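Long-range contacts in beta-galactosidase (Bacillus circulans, PDB 4MAD), which probably hydrolyses terminal non-reducing beta-D-galactose residues of beta-D-galactosides, as a member of glycoside hydrolase family 35: residues T43-W48 with I84-F90; G289-F293 with T309-Y313; T401-A405 with L445-E449. All blocks are in the same frame, centred on the assembly; numbering follows the deposited sequence.

Overall arrangement
Interactions 1 and 2 both belong to the (beta/alpha)8 barrel that carries the active site, and their centres are about 16 Å apart. They meet where Thr43 OG1 packs 4.3 Å from Gly290 CA, while the same hydroxyl is hydrogen-bonded to His288, just before residues 289-293. Interaction 2 is the one close to catalysis: the side chain of Tyr313 is about 8 Å from that of Glu247, the predicted nucleophile, and about 11 Å from that of Glu171, the predicted proton donor. Interaction 3 sits at the surface of an all-beta domain, its centre about 53 Å from that of interaction 1 and about 44 Å from that of interaction 2, away from the annotated sites.

Interaction 1. Residues T43-W48 with I84-F90; sequences TVPEYW and IADIVRF
Trp48 carries CG anti to its carbonyl carbon (chi1 -73°) and Phe90 carries CG anti to its backbone N (chi1 170°), bringing the phenyl edge onto one face of the indole. Phe90 CD1 makes the approach, and the planes stand 80° apart in a T-shaped stack, with 5.1 Å between the centroids of the Phe90 ring and the five-membered ring of Trp48. Phe90 CB adds a CH-pi contact, 3.8 Å from the centroid of the six-membered ring of Trp48. Pro45 CA covers the other indole face.

At the indole edge, Ile84 O lies near the ring plane, 3.5 Å from Trp48 CZ2; it is buried with no hydrogen-bond partner in the model. Ile84 CG1 packs 3.5 Å from Thr43 O and also against Pro45 CD. Arg89 runs extended past Trp48, its CD 3.8 Å from Trp48 CZ3. Its guanidinium reaches Pro45, whose CB lies over one face, 3.6 Å from Arg89 NH1. Trp48 NE1 is hydrogen-bonded to Tyr40 O and only weakly to Thr43 O. Asp86 N-caps helix 87-97, its OD1 accepting from Arg89 N at 3.1 Å. Helices 48-58 and 87-97, following neighbouring strands 34-38 and 62-66, are thus joined near their N-termini outside a TIM barrel.

Interaction 2. Residues G289-F293 with T309-Y313; sequences GGTNF and TITSY
Asn292 grips the 309-313 loop with two hydrogen bonds. Its backbone N donates to Thr311 O at 2.8 Å, nearly along the C=O axis, and its side-chain ND2 donates to Ile310 O at 3.0 Å, with that oxygen in the plane of the amide. Having CG beside its own backbone N (chi1 -52°) lets the side chain serve the carbonyl next to the one its main chain takes. A third bond, Tyr313 N to Gly290 O at 2.9 Å, is more bent, with an angle of 133° at the hydrogen. Between these bonds Thr291 and Ser312 form a single beta bridge.

Weaker polar contacts gather at Gly289. Gly289 CA makes a C-H...O contact with Tyr313 O at 3.2 Å, where a beta-carbon would clash, and Gly289 O meets the edge of the Tyr313 ring in its plane, 3.5 Å from CD2. Apolar contact is slight: the methyls Thr291 CG2 and Thr311 CG2 pack 3.8 Å apart.

Other polar ends are held from outside. Thr291 OG1 and Ser312 OG both bond to Glu321, Asn292 OD1 takes Arg42 NH2, and Arg42 also makes a cation-pi contact with Tyr313. Were Asn292 replaced by an alanine, Ile310 O would probably lose its side-chain donor and Arg42 an acceptor, leaving Arg42 freer to shift against Tyr313. Two of the three bonds join main chain to main chain and the third uses the Asn292 amide; in this buried setting they probably keep Tyr313 in place, its OH bonded to Tyr285 OH and to Glu112, which lines a pocket holding 2-(2-methoxyethoxy)ethanol in this crystal.

Interaction 3. Residues T401-A405 with L445-E449; sequences TIKGA and LTEEE
Lys403 and Glu449 form an antiparallel, non-hydrogen-bonded pair where inner strands 395-403 and 449-457 of a six-stranded antiparallel sheet stop pairing, at the surface of the all-beta domain. Their side chains leave the same face of the sheet and lie alongside each other, each with CG anti to its carbonyl carbon (chi1 -45° and -56°). Glu449 OE2 lies 3.9 Å from Lys403 CD and 4.1 Å from Lys403 NZ, too far for a salt bridge, though the charges probably still attract. Thr401 CG2 touches the other carboxylate oxygen, Glu449 OE1, at 3.8 Å.

Beneath them the backbones set the register. Gly404 N donates to Glu448 O at 2.8 Å, and Glu449 CA makes a C-H...O contact with Ile402 O at 3.3 Å. Ala405 packs its CA against Leu445 O and its CB against Glu447 O. Farther in, Ile402 CD1 approaches Leu445 CD1, and both residues rest on Leu480 of strand 473-480. That strand and 440-445 belong to a second, four-stranded sheet, so residues 445-449 turn from one sheet into the other. One water bridges the two loops, donating to Gly404 O at 2.6 Å and to Glu447 O at 2.7 Å.

Interaction 1. Residues T43-W48 with I84-F90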
loop_
_atom_site.group_PDB
_atom_site.type_symbol
_atom_site.label_atom_id
_atom_site.label_comp_id
_atom_site.label_asym_id
_atom_site.label_seq_id
_atom_site.Cartn_x
_atom_site.Cartn_y
_atom_site.Cartn_z
ATOM N N THR A 43 7.437 2.380 -6.802
ATOM C CA THR A 43 8.833 2.425 -7.189
ATOM C C THR A 43 9.274 3.888 -7.305
ATOM O O THR A 43 8.545 4.662 -7.747
ATOM C CB THR A 43 9.041 1.656 -8.489
ATOM O OG1 THR A 43 8.791 0.280 -8.248
ATOM C CG2 THR A 43 10.420 1.880 -9.027
ATOM N N VAL A 44 10.466 4.223 -6.888
ATOM C CA VAL A 44 10.886 5.624 -7.000
ATOM C C VAL A 44 10.954 6.027 -8.473
ATOM O O VAL A 44 11.316 5.234 -9.278
ATOM C CB VAL A 44 12.279 5.901 -6.357
ATOM C CG1 VAL A 44 12.196 5.794 -4.866
ATOM C CG2 VAL A 44 13.315 4.971 -6.924
ATOM N N PRO A 45 10.669 7.281 -8.800
ATOM C CA PRO A 45 10.547 7.685 -10.196
ATOM C C PRO A 45 11.802 7.512 -11.039
ATOM O O PRO A 45 11.732 7.236 -12.195
ATOM C CB PRO A 45 10.151 9.152 -10.118
ATOM C CG PRO A 45 10.114 9.493 -8.777
ATOM C CD PRO A 45 10.194 8.331 -7.917
ATOM N N GLU A 46 12.946 7.602 -10.409
ATOM C CA GLU A 46 14.219 7.483 -11.095
ATOM C C GLU A 46 14.317 6.132 -11.797
ATOM O O GLU A 46 14.982 6.002 -12.763
ATOM C CB GLU A 46 15.345 7.657 -10.098
ATOM C CG GLU A 46 15.453 9.062 -9.633
ATOM C CD GLU A 46 14.558 9.421 -8.474
ATOM O OE1 GLU A 46 13.951 8.562 -7.891
ATOM O OE2 GLU A 46 14.551 10.590 -8.135
ATOM N N TYR A 47 13.615 5.154 -11.214
ATOM C CA TYR A 47 13.618 3.779 -11.668
ATOM C C TYR A 47 12.439 3.325 -12.559
ATOM O O TYR A 47 12.428 2.230 -13.045
ATOM C CB TYR A 47 13.799 2.836 -10.478
ATOM C CG TYR A 47 15.152 2.827 -9.802
ATOM C CD1 TYR A 47 16.299 3.169 -10.480
ATOM C CD2 TYR A 47 15.287 2.403 -8.510
ATOM C CE1 TYR A 47 17.498 3.131 -9.879
ATOM C CE2 TYR A 47 16.494 2.351 -7.913
ATOM C CZ TYR A 47 17.606 2.730 -8.590
ATOM O OH TYR A 47 18.850 2.671 -8.045
ATOM N N TRP A 48 11.501 4.214 -12.823
ATOM C CA TRP A 48 10.354 3.800 -13.585
ATOM C C TRP A 48 10.769 3.289 -14.975
ATOM O O TRP A 48 10.302 2.297 -15.437
ATOM C CB TRP A 48 9.340 4.942 -13.705
ATOM C CG TRP A 48 8.578 5.274 -12.502
ATOM C CD1 TRP A 48 8.379 4.502 -11.399
ATOM C CD2 TRP A 48 7.855 6.476 -12.259
ATOM N NE1 TRP A 48 7.600 5.131 -10.509
ATOM C CE2 TRP A 48 7.259 6.356 -11.004
ATOM C CE3 TRP A 48 7.633 7.635 -12.991
ATOM C CZ2 TRP A 48 6.479 7.357 -10.458
ATOM C CZ3 TRP A 48 6.880 8.610 -12.454
ATOM C CH2 TRP A 48 6.304 8.479 -11.201
ATOM N N ILE A 84 6.959 10.846 -6.765
ATOM C CA ILE A 84 6.510 9.494 -6.911
ATOM C C ILE A 84 5.046 9.463 -7.326
ATOM O O ILE A 84 4.558 8.481 -7.776
ATOM C CB ILE A 84 6.744 8.623 -5.662
ATOM C CG1 ILE A 84 6.793 7.155 -6.047
ATOM C CG2 ILE A 84 5.697 8.789 -4.727
ATOM C CD1 ILE A 84 7.188 6.297 -4.960
ATOM N N ALA A 85 4.368 10.572 -7.140
ATOM C CA ALA A 85 2.981 10.705 -7.513
ATOM C C ALA A 85 2.736 11.257 -8.940
ATOM O O ALA A 85 1.635 11.524 -9.265
ATOM C CB ALA A 85 2.270 11.539 -6.544
ATOM N N ASP A 86 3.777 11.435 -9.745
ATOM C CA ASP A 86 3.603 12.037 -11.034
ATOM C C ASP A 86 3.158 10.946 -11.980
ATOM O O ASP A 86 3.940 10.384 -12.670
ATOM C CB ASP A 86 4.908 12.623 -11.520
ATOM C CG ASP A 86 4.727 13.621 -12.660
ATOM O OD1 ASP A 86 3.784 13.548 -13.393
ATOM O OD2 ASP A 86 5.556 14.455 -12.811
ATOM N N ILE A 87 1.883 10.648 -11.981
ATOM C CA ILE A 87 1.335 9.635 -12.834
ATOM C C ILE A 87 1.483 10.000 -14.288
ATOM O O ILE A 87 1.753 9.172 -15.104
ATOM C CB ILE A 87 -0.084 9.302 -12.430
ATOM C CG1 ILE A 87 -0.561 8.070 -13.134
ATOM C CG2 ILE A 87 -0.988 10.434 -12.653
ATOM C CD1 ILE A 87 -1.915 7.741 -12.772
ATOM N N VAL A 88 1.415 11.273 -14.587
ATOM C CA VAL A 88 1.637 11.641 -15.953
ATOM C C VAL A 88 3.044 11.221 -16.475
ATOM O O VAL A 88 3.170 10.658 -17.519
ATOM C CB VAL A 88 1.356 13.104 -16.141
ATOM C CG1 VAL A 88 1.727 13.569 -17.493
ATOM C CG2 VAL A 88 -0.084 13.367 -15.913
ATOM N N ARG A 89 4.074 11.451 -15.703
ATOM C CA ARG A 89 5.406 11.074 -16.077
ATOM C C ARG A 89 5.493 9.568 -16.234
ATOM O O ARG A 89 6.086 9.096 -17.138
ATOM C CB ARG A 89 6.364 11.554 -15.024
ATOM C CG ARG A 89 7.819 11.185 -15.282
ATOM C CD ARG A 89 8.717 11.536 -14.118
ATOM N NE ARG A 89 10.023 10.921 -14.252
ATOM C CZ ARG A 89 11.023 11.104 -13.430
ATOM N NH1 ARG A 89 10.889 11.878 -12.384
ATOM N NH2 ARG A 89 12.174 10.505 -13.680
ATOM N N PHE A 90 4.858 8.842 -15.333
ATOM C CA PHE A 90 4.965 7.412 -15.383
ATOM C C PHE A 90 4.372 6.905 -16.675
ATOM O O PHE A 90 4.979 6.153 -17.376
ATOM C CB PHE A 90 4.244 6.800 -14.188
ATOM C CG PHE A 90 4.088 5.307 -14.277
ATOM C CD1 PHE A 90 5.107 4.482 -13.985
ATOM C CD2 PHE A 90 2.910 4.742 -14.632
ATOM C CE1 PHE A 90 4.971 3.157 -14.068
ATOM C CE2 PHE A 90 2.785 3.408 -14.716
ATOM C CZ PHE A 90 3.793 2.634 -14.433
#

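Interaction 2. Residues G289-F293 with T309-Y313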
loop_
_atom_site.group_PDB
_atom_site.type_symbol
_atom_site.label_atom_id
_atom_site.label_comp_id
_atom_site.label_asym_id
_atom_site.label_seq_id
_atom_site.Cartn_x
_atom_site.Cartn_y
_atom_site.Cartn_z
ATOM N N GLY A 289 6.255 -5.524 -8.392
ATOM C CA GLY A 289 5.597 -5.105 -7.187
ATOM C C GLY A 289 6.138 -3.948 -6.376
ATOM O O GLY A 289 5.467 -3.068 -5.995
ATOM N N GLY A 290 7.438 -3.989 -6.175
ATOM C CA GLY A 290 8.115 -2.909 -5.505
ATOM C C GLY A 290 7.859 -2.855 -4.030
ATOM O O GLY A 290 7.900 -3.871 -3.446
ATOM N N THR A 291 7.608 -1.660 -3.479
ATOM C CA THR A 291 7.599 -1.412 -2.064
ATOM C C THR A 291 6.442 -0.544 -1.566
ATOM O O THR A 291 6.121 0.392 -2.213
ATOM C CB THR A 291 8.942 -0.751 -1.632
ATOM O OG1 THR A 291 10.032 -1.356 -2.351
ATOM C CG2 THR A 291 9.097 -0.846 -0.140
ATOM N N ASN A 292 5.895 -0.892 -0.394
ATOM C CA ASN A 292 5.034 -0.022 0.390
ATOM C C ASN A 292 5.910 0.881 1.272
ATOM O O ASN A 292 6.222 0.573 2.349
ATOM C CB ASN A 292 4.052 -0.820 1.254
ATOM C CG ASN A 292 3.271 -1.835 0.450
ATOM O OD1 ASN A 292 2.791 -1.538 -0.587
ATOM N ND2 ASN A 292 3.098 -3.001 1.001
ATOM N N PHE A 293 6.306 2.005 0.713
ATOM C CA PHE A 293 7.151 2.919 1.422
ATOM C C PHE A 293 6.301 3.585 2.548
ATOM O O PHE A 293 5.127 3.511 2.541
ATOM C CB PHE A 293 7.779 3.992 0.489
ATOM C CG PHE A 293 8.802 3.468 -0.506
ATOM C CD1 PHE A 293 9.999 2.949 -0.110
ATOM C CD2 PHE A 293 8.573 3.559 -1.846
ATOM C CE1 PHE A 293 10.872 2.502 -1.012
ATOM C CE2 PHE A 293 9.467 3.106 -2.712
ATOM C CZ PHE A 293 10.602 2.578 -2.289
ATOM N N THR A 309 -0.292 -5.831 6.199
ATOM C CA THR A 309 0.580 -6.203 5.122
ATOM C C THR A 309 1.967 -5.600 5.357
ATOM O O THR A 309 2.056 -4.568 5.921
ATOM C CB THR A 309 -0.017 -5.736 3.789
ATOM O OG1 THR A 309 -1.192 -6.487 3.501
ATOM C CG2 THR A 309 0.985 -5.891 2.655
ATOM N N ILE A 310 3.007 -6.293 4.935
ATOM C CA ILE A 310 4.359 -5.893 5.203
ATOM C C ILE A 310 4.833 -4.751 4.296
ATOM O O ILE A 310 4.188 -4.374 3.401
ATOM C CB ILE A 310 5.375 -7.061 5.064
ATOM C CG1 ILE A 310 5.445 -7.580 3.649
ATOM C CG2 ILE A 310 5.029 -8.216 6.019
ATOM C CD1 ILE A 310 6.536 -8.613 3.480
ATOM N N THR A 311 6.009 -4.234 4.585
ATOM C CA THR A 311 6.578 -3.181 3.775
ATOM C C THR A 311 6.914 -3.572 2.315
ATOM O O THR A 311 6.535 -2.908 1.417
ATOM C CB THR A 311 7.876 -2.650 4.416
ATOM O OG1 THR A 311 7.586 -2.182 5.691
ATOM C CG2 THR A 311 8.459 -1.538 3.545
ATOM N N SER A 312 7.638 -4.652 2.140
ATOM C CA SER A 312 7.971 -5.142 0.841
ATOM C C SER A 312 6.719 -5.541 0.089
ATOM O O SER A 312 5.879 -6.173 0.619
ATOM C CB SER A 312 8.857 -6.397 0.900
ATOM O OG SER A 312 9.040 -7.008 -0.347
ATOM N N TYR A 313 6.659 -5.177 -1.173
ATOM C CA TYR A 313 5.658 -5.667 -2.109
ATOM C C TYR A 313 6.275 -6.455 -3.250
ATOM O O TYR A 313 5.799 -6.404 -4.312
ATOM C CB TYR A 313 4.766 -4.573 -2.613
ATOM C CG TYR A 313 3.368 -4.962 -3.002
ATOM C CD1 TYR A 313 2.507 -5.603 -2.136
ATOM C CD2 TYR A 313 2.884 -4.629 -4.223
ATOM C CE1 TYR A 313 1.248 -5.927 -2.516
ATOM C CE2 TYR A 313 1.632 -4.945 -4.584
ATOM C CZ TYR A 313 0.794 -5.590 -3.741
ATOM O OH TYR A 313 -0.476 -5.828 -4.153
#

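Interaction 3. Residues T401-A405 with L445-E449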
loop_
_atom_site.group_PDB
_atom_site.type_symbol
_atom_site.label_atom_id
_atom_site.label_comp_id
_atom_site.label_asym_id
_atom_site.label_seq_id
_atom_site.Cartn_x
_atom_site.Cartn_y
_atom_site.Cartn_z
ATOM N N THR A 401 -4.659 12.937 32.733
ATOM C CA THR A 401 -4.346 12.807 34.124
ATOM C C THR A 401 -5.501 12.226 34.926
ATOM O O THR A 401 -6.563 12.701 34.892
ATOM C CB THR A 401 -3.931 14.144 34.768
ATOM O OG1 THR A 401 -2.929 14.797 33.988
ATOM C CG2 THR A 401 -3.392 13.905 36.142
ATOM N N ILE A 402 -5.239 11.183 35.645
ATOM C CA ILE A 402 -6.213 10.580 36.510
ATOM C C ILE A 402 -6.033 11.137 37.927
ATOM O O ILE A 402 -5.001 11.128 38.458
ATOM C CB ILE A 402 -6.044 9.089 36.563
ATOM C CG1 ILE A 402 -6.203 8.470 35.178
ATOM C CG2 ILE A 402 -7.033 8.487 37.441
ATOM C CD1 ILE A 402 -5.362 7.297 34.967
ATOM N N LYS A 403 -7.096 11.615 38.524
ATOM C CA LYS A 403 -6.989 12.162 39.841
ATOM C C LYS A 403 -7.577 11.260 40.902
ATOM O O LYS A 403 -8.713 10.971 40.880
ATOM C CB LYS A 403 -7.660 13.484 39.884
ATOM C CG LYS A 403 -7.273 14.246 38.728
ATOM C CD LYS A 403 -6.887 15.581 39.021
ATOM C CE LYS A 403 -6.459 16.191 37.751
ATOM N NZ LYS A 403 -6.153 17.561 38.011
ATOM N N GLY A 404 -6.768 10.901 41.866
ATOM C CA GLY A 404 -7.147 10.014 42.914
ATOM C C GLY A 404 -6.457 8.704 42.798
ATOM O O GLY A 404 -6.105 8.296 41.739
ATOM N N ALA A 405 -6.274 8.053 43.930
ATOM C CA ALA A 405 -5.609 6.798 43.965
ATOM C C ALA A 405 -6.665 5.734 43.798
ATOM O O ALA A 405 -7.323 5.365 44.726
ATOM C CB ALA A 405 -4.924 6.629 45.245
ATOM N N LEU A 445 -2.756 2.208 40.389
ATOM C CA LEU A 445 -2.708 3.628 40.534
ATOM C C LEU A 445 -2.687 3.999 41.989
ATOM O O LEU A 445 -3.707 4.167 42.588
ATOM C CB LEU A 445 -3.924 4.218 39.888
ATOM C CG LEU A 445 -3.996 3.752 38.456
ATOM C CD1 LEU A 445 -5.256 4.079 37.860
ATOM C CD2 LEU A 445 -2.904 4.389 37.727
ATOM N N THR A 446 -1.505 4.092 42.546
ATOM C CA THR A 446 -1.397 4.350 43.950
ATOM C C THR A 446 -1.069 5.758 44.302
ATOM O O THR A 446 -1.142 6.109 45.434
ATOM C CB THR A 446 -0.354 3.502 44.538
ATOM O OG1 THR A 446 0.827 3.709 43.801
ATOM C CG2 THR A 446 -0.731 2.089 44.417
ATOM N N GLU A 447 -0.669 6.561 43.345
ATOM C CA GLU A 447 -0.375 7.939 43.633
ATOM C C GLU A 447 -1.601 8.810 43.650
ATOM O O GLU A 447 -2.607 8.404 43.204
ATOM C CB GLU A 447 0.726 8.487 42.719
ATOM C CG GLU A 447 2.066 7.719 42.813
ATOM C CD GLU A 447 3.052 8.208 43.913
ATOM O OE1 GLU A 447 3.193 9.405 44.148
ATOM O OE2 GLU A 447 3.724 7.367 44.516
ATOM N N GLU A 448 -1.491 10.027 44.161
ATOM C CA GLU A 448 -2.593 10.972 44.158
ATOM C C GLU A 448 -3.040 11.357 42.768
ATOM O O GLU A 448 -4.168 11.630 42.550
ATOM C CB GLU A 448 -2.208 12.250 44.883
ATOM C CG GLU A 448 -2.094 12.107 46.358
ATOM C CD GLU A 448 -3.304 11.461 46.952
ATOM O OE1 GLU A 448 -4.384 12.084 46.945
ATOM O OE2 GLU A 448 -3.201 10.323 47.415
ATOM N N GLU A 449 -2.096 11.491 41.852
ATOM C CA GLU A 449 -2.398 11.705 40.448
ATOM C C GLU A 449 -1.587 10.724 39.600
ATOM O O GLU A 449 -0.508 10.347 39.975
ATOM C CB GLU A 449 -2.098 13.121 40.027
ATOM C CG GLU A 449 -2.807 14.096 40.840
ATOM C CD GLU A 449 -2.899 15.494 40.268
ATOM O OE1 GLU A 449 -2.341 15.794 39.235
ATOM O OE2 GLU A 449 -3.563 16.301 40.870
HETATM O O HOH W 1 -3.692 8.296 40.729
#